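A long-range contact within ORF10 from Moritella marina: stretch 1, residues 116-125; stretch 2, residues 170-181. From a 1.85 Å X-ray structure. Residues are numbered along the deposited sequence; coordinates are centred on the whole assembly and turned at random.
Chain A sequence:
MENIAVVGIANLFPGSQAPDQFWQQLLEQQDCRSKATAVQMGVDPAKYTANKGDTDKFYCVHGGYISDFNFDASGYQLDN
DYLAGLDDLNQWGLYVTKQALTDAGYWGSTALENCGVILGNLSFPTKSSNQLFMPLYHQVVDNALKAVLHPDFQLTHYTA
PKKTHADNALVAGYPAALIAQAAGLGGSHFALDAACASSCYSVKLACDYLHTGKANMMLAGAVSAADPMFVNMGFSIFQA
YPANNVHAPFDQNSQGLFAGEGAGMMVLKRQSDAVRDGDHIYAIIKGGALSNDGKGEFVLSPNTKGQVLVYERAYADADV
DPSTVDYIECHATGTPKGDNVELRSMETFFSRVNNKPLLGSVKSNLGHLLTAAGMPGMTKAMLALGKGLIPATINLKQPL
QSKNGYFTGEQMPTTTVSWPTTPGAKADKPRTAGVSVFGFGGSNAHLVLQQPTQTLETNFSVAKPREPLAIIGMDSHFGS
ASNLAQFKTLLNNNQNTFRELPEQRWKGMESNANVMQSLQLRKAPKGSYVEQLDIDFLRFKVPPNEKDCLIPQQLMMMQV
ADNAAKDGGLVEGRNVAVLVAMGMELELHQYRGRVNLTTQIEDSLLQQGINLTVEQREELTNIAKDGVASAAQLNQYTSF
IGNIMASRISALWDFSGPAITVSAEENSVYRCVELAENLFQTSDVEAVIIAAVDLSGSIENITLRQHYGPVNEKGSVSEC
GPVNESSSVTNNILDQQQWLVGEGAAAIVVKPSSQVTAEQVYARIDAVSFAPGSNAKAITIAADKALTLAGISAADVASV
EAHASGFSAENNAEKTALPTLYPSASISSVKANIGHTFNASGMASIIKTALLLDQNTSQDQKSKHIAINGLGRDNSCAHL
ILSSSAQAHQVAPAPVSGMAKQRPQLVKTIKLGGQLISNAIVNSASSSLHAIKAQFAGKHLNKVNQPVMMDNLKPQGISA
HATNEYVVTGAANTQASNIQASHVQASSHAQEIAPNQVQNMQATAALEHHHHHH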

# COMPACT_ATOMS: atom_id res chain seq x y z
N GLY A 116 -8.25 -7.34 -15.79
CA GLY A 116 -7.80 -6.41 -14.78
C GLY A 116 -6.62 -6.98 -14.01
O GLY A 116 -6.14 -8.08 -14.30
N VAL A 117 -6.13 -6.21 -13.03
CA VAL A 117 -5.02 -6.68 -12.20
C VAL A 117 -5.16 -6.11 -10.79
O VAL A 117 -5.44 -4.92 -10.62
CB VAL A 117 -3.64 -6.33 -12.81
CG1 VAL A 117 -3.54 -4.84 -13.19
CG2 VAL A 117 -2.51 -6.76 -11.85
N ILE A 118 -5.00 -6.97 -9.78
CA ILE A 118 -4.94 -6.55 -8.38
C ILE A 118 -3.60 -6.99 -7.80
O ILE A 118 -3.25 -8.18 -7.86
CB ILE A 118 -6.12 -7.11 -7.55
CG1 ILE A 118 -7.44 -6.60 -8.13
CG2 ILE A 118 -5.99 -6.69 -6.09
CD1 ILE A 118 -8.69 -7.25 -7.50
N LEU A 119 -2.84 -6.05 -7.23
CA LEU A 119 -1.45 -6.28 -6.86
C LEU A 119 -1.26 -6.01 -5.38
O LEU A 119 -1.46 -4.88 -4.94
CB LEU A 119 -0.52 -5.37 -7.68
CG LEU A 119 0.98 -5.44 -7.37
CD1 LEU A 119 1.53 -6.74 -7.93
CD2 LEU A 119 1.70 -4.21 -7.97
N GLY A 120 -0.85 -7.03 -4.61
CA GLY A 120 -0.41 -6.77 -3.24
C GLY A 120 0.95 -6.08 -3.24
O GLY A 120 1.84 -6.42 -4.02
N ASN A 121 1.12 -5.09 -2.35
CA ASN A 121 2.32 -4.27 -2.40
C ASN A 121 2.54 -3.55 -1.06
O ASN A 121 1.57 -3.18 -0.39
CB ASN A 121 2.22 -3.25 -3.54
CG ASN A 121 3.52 -2.50 -3.79
OD1 ASN A 121 4.60 -2.97 -3.44
ND2 ASN A 121 3.40 -1.32 -4.40
N LEU A 122 3.81 -3.39 -0.68
CA LEU A 122 4.18 -2.63 0.52
C LEU A 122 4.18 -1.13 0.25
O LEU A 122 4.61 -0.69 -0.82
CB LEU A 122 5.59 -3.04 0.98
CG LEU A 122 5.73 -4.43 1.59
CD1 LEU A 122 7.20 -4.90 1.63
CD2 LEU A 122 5.11 -4.44 2.98
N SER A 123 3.74 -0.35 1.23
CA SER A 123 3.84 1.11 1.14
C SER A 123 5.10 1.61 1.81
O SER A 123 5.04 2.57 2.58
CB SER A 123 2.60 1.74 1.78
OG SER A 123 1.46 1.50 0.98
N PHE A 124 6.25 0.97 1.56
CA PHE A 124 7.53 1.33 2.17
C PHE A 124 8.45 2.00 1.16
O PHE A 124 8.34 1.75 -0.04
CB PHE A 124 8.27 0.08 2.66
CG PHE A 124 7.69 -0.58 3.88
CD1 PHE A 124 6.69 0.02 4.63
CD2 PHE A 124 8.19 -1.81 4.28
CE1 PHE A 124 6.20 -0.61 5.76
CE2 PHE A 124 7.71 -2.44 5.41
CZ PHE A 124 6.71 -1.83 6.15
N PRO A 125 9.43 2.78 1.63
CA PRO A 125 10.48 3.27 0.73
C PRO A 125 11.11 2.11 -0.04
O PRO A 125 11.24 1.00 0.48
CB PRO A 125 11.49 3.91 1.67
CG PRO A 125 10.63 4.37 2.89
CD PRO A 125 9.56 3.29 3.01
N LEU A 170 6.29 6.85 -6.75
CA LEU A 170 4.89 6.44 -6.73
C LEU A 170 4.85 4.96 -6.36
O LEU A 170 4.62 4.06 -7.18
CB LEU A 170 4.21 6.71 -8.07
CG LEU A 170 4.34 8.16 -8.62
CD1 LEU A 170 3.73 8.26 -10.00
CD2 LEU A 170 3.66 9.14 -7.66
N VAL A 171 5.12 4.70 -5.08
CA VAL A 171 5.49 3.35 -4.68
C VAL A 171 4.26 2.45 -4.54
O VAL A 171 4.25 1.30 -5.00
CB VAL A 171 6.31 3.41 -3.38
CG1 VAL A 171 6.37 2.05 -2.72
CG2 VAL A 171 7.75 3.92 -3.68
N ALA A 172 3.19 2.94 -3.91
CA ALA A 172 2.10 2.05 -3.51
C ALA A 172 1.22 1.63 -4.69
O ALA A 172 1.04 0.43 -4.95
CB ALA A 172 1.27 2.70 -2.40
N GLY A 173 0.66 2.59 -5.42
CA GLY A 173 -0.37 2.26 -6.39
C GLY A 173 0.09 2.19 -7.84
O GLY A 173 -0.35 1.32 -8.60
N TYR A 174 0.98 3.09 -8.24
CA TYR A 174 1.41 3.13 -9.64
C TYR A 174 1.92 1.79 -10.19
O TYR A 174 1.70 1.53 -11.38
CB TYR A 174 2.48 4.21 -9.82
CG TYR A 174 2.90 4.41 -11.26
CD1 TYR A 174 1.98 4.82 -12.22
CD2 TYR A 174 4.22 4.19 -11.66
CE1 TYR A 174 2.36 5.00 -13.56
CE2 TYR A 174 4.62 4.36 -12.99
CZ TYR A 174 3.68 4.77 -13.93
OH TYR A 174 4.07 4.95 -15.25
N PRO A 175 2.59 0.92 -9.42
CA PRO A 175 3.03 -0.35 -10.02
C PRO A 175 1.90 -1.16 -10.64
O PRO A 175 2.12 -1.82 -11.67
CB PRO A 175 3.68 -1.09 -8.84
CG PRO A 175 4.26 0.07 -8.01
CD PRO A 175 3.19 1.13 -8.09
N ALA A 176 0.70 -1.13 -10.05
CA ALA A 176 -0.42 -1.84 -10.65
C ALA A 176 -0.88 -1.17 -11.95
O ALA A 176 -1.20 -1.84 -12.93
CB ALA A 176 -1.58 -1.94 -9.66
N ALA A 177 -0.92 0.17 -11.97
CA ALA A 177 -1.28 0.87 -13.20
C ALA A 177 -0.21 0.69 -14.27
O ALA A 177 -0.52 0.65 -15.46
CB ALA A 177 -1.51 2.36 -12.91
N LEU A 178 1.06 0.60 -13.87
CA LEU A 178 2.12 0.40 -14.84
C LEU A 178 2.02 -0.97 -15.48
O LEU A 178 2.21 -1.12 -16.69
CB LEU A 178 3.47 0.57 -14.16
CG LEU A 178 4.67 0.24 -15.04
CD1 LEU A 178 4.91 1.40 -15.96
CD2 LEU A 178 5.90 0.02 -14.18
N ILE A 179 1.73 -1.99 -14.67
CA ILE A 179 1.47 -3.33 -15.20
C ILE A 179 0.33 -3.28 -16.21
O ILE A 179 0.42 -3.85 -17.30
CB ILE A 179 1.19 -4.31 -14.05
CG1 ILE A 179 2.52 -4.69 -13.39
CG2 ILE A 179 0.41 -5.54 -14.55
CD1 ILE A 179 2.36 -5.28 -12.01
N ALA A 180 -0.76 -2.58 -15.87
CA ALA A 180 -1.90 -2.52 -16.78
C ALA A 180 -1.50 -1.88 -18.10
O ALA A 180 -1.84 -2.39 -19.18
CB ALA A 180 -3.07 -1.77 -16.13
N GLN A 181 -0.74 -0.78 -18.04
CA GLN A 181 -0.38 -0.11 -19.28
C GLN A 181 0.64 -0.92 -20.07
O GLN A 181 0.49 -1.08 -21.29
CB GLN A 181 0.14 1.31 -19.03
CG GLN A 181 0.42 2.05 -20.35
CD GLN A 181 0.67 3.55 -20.18
OE1 GLN A 181 0.96 4.04 -19.08
NE2 GLN A 181 0.54 4.27 -21.28

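A strand packed against a helix usually offers one face to it, so that alternate residues make the contact, and residues 116-125 and 170-181 of ORF10 illustrate the rule. Strand 116-120 and helix 174-181 run nearly antiparallel, their axes 148° apart and 8.4 Å at closest approach; together the two stretches bury 467 Å².

The first side chain to reach across is that of Val117, whose CA-to-CB bond points toward the helix. With chi1 in the p well, both methyls, Val117 CG1 and CG2, lie 4.2 Å from Ile179 CG2, and CG1 also lies 4.3 Å from Ala180 CB. Ile118 points away and makes no contact. Leu119 points toward the helix again, and here the small alanine permits close backbone approach: Leu119 CA and Ala176 CA are 5.9 Å apart, with Leu119 CB 4.1 Å from Ala176 CB. The leucine reaches further, its CD2 packing 3.8 Å from Pro175 CB and 4.2 Å from Ile179 CD1. These aliphatic groups are all buried and need no polar partner.

Beyond Gly120 the character of the contact changes. Asn121, with chi1 in the t well, carries its amide to the backbone just ahead of the helix. Its ND2 donates a hydrogen bond to Ala172 O at 3.0 Å and a weak one to Val171 O at 2.8 Å, where the angle at the hydrogen is only 126°. A carboxamide suits this buried site because its NH2 group can serve two neighbouring carbonyls.

Leu122 turns its side chain away, leaving its backbone O 3.8 Å from Val171 CG1. Ser123 OG then packs 3.6 Å from Ala172 CB, a van der Waals contact between two small residues. Phe124 likewise points its side chain away; its contribution is backbone, with Phe124 O 3.3 Å from Val171 CG1.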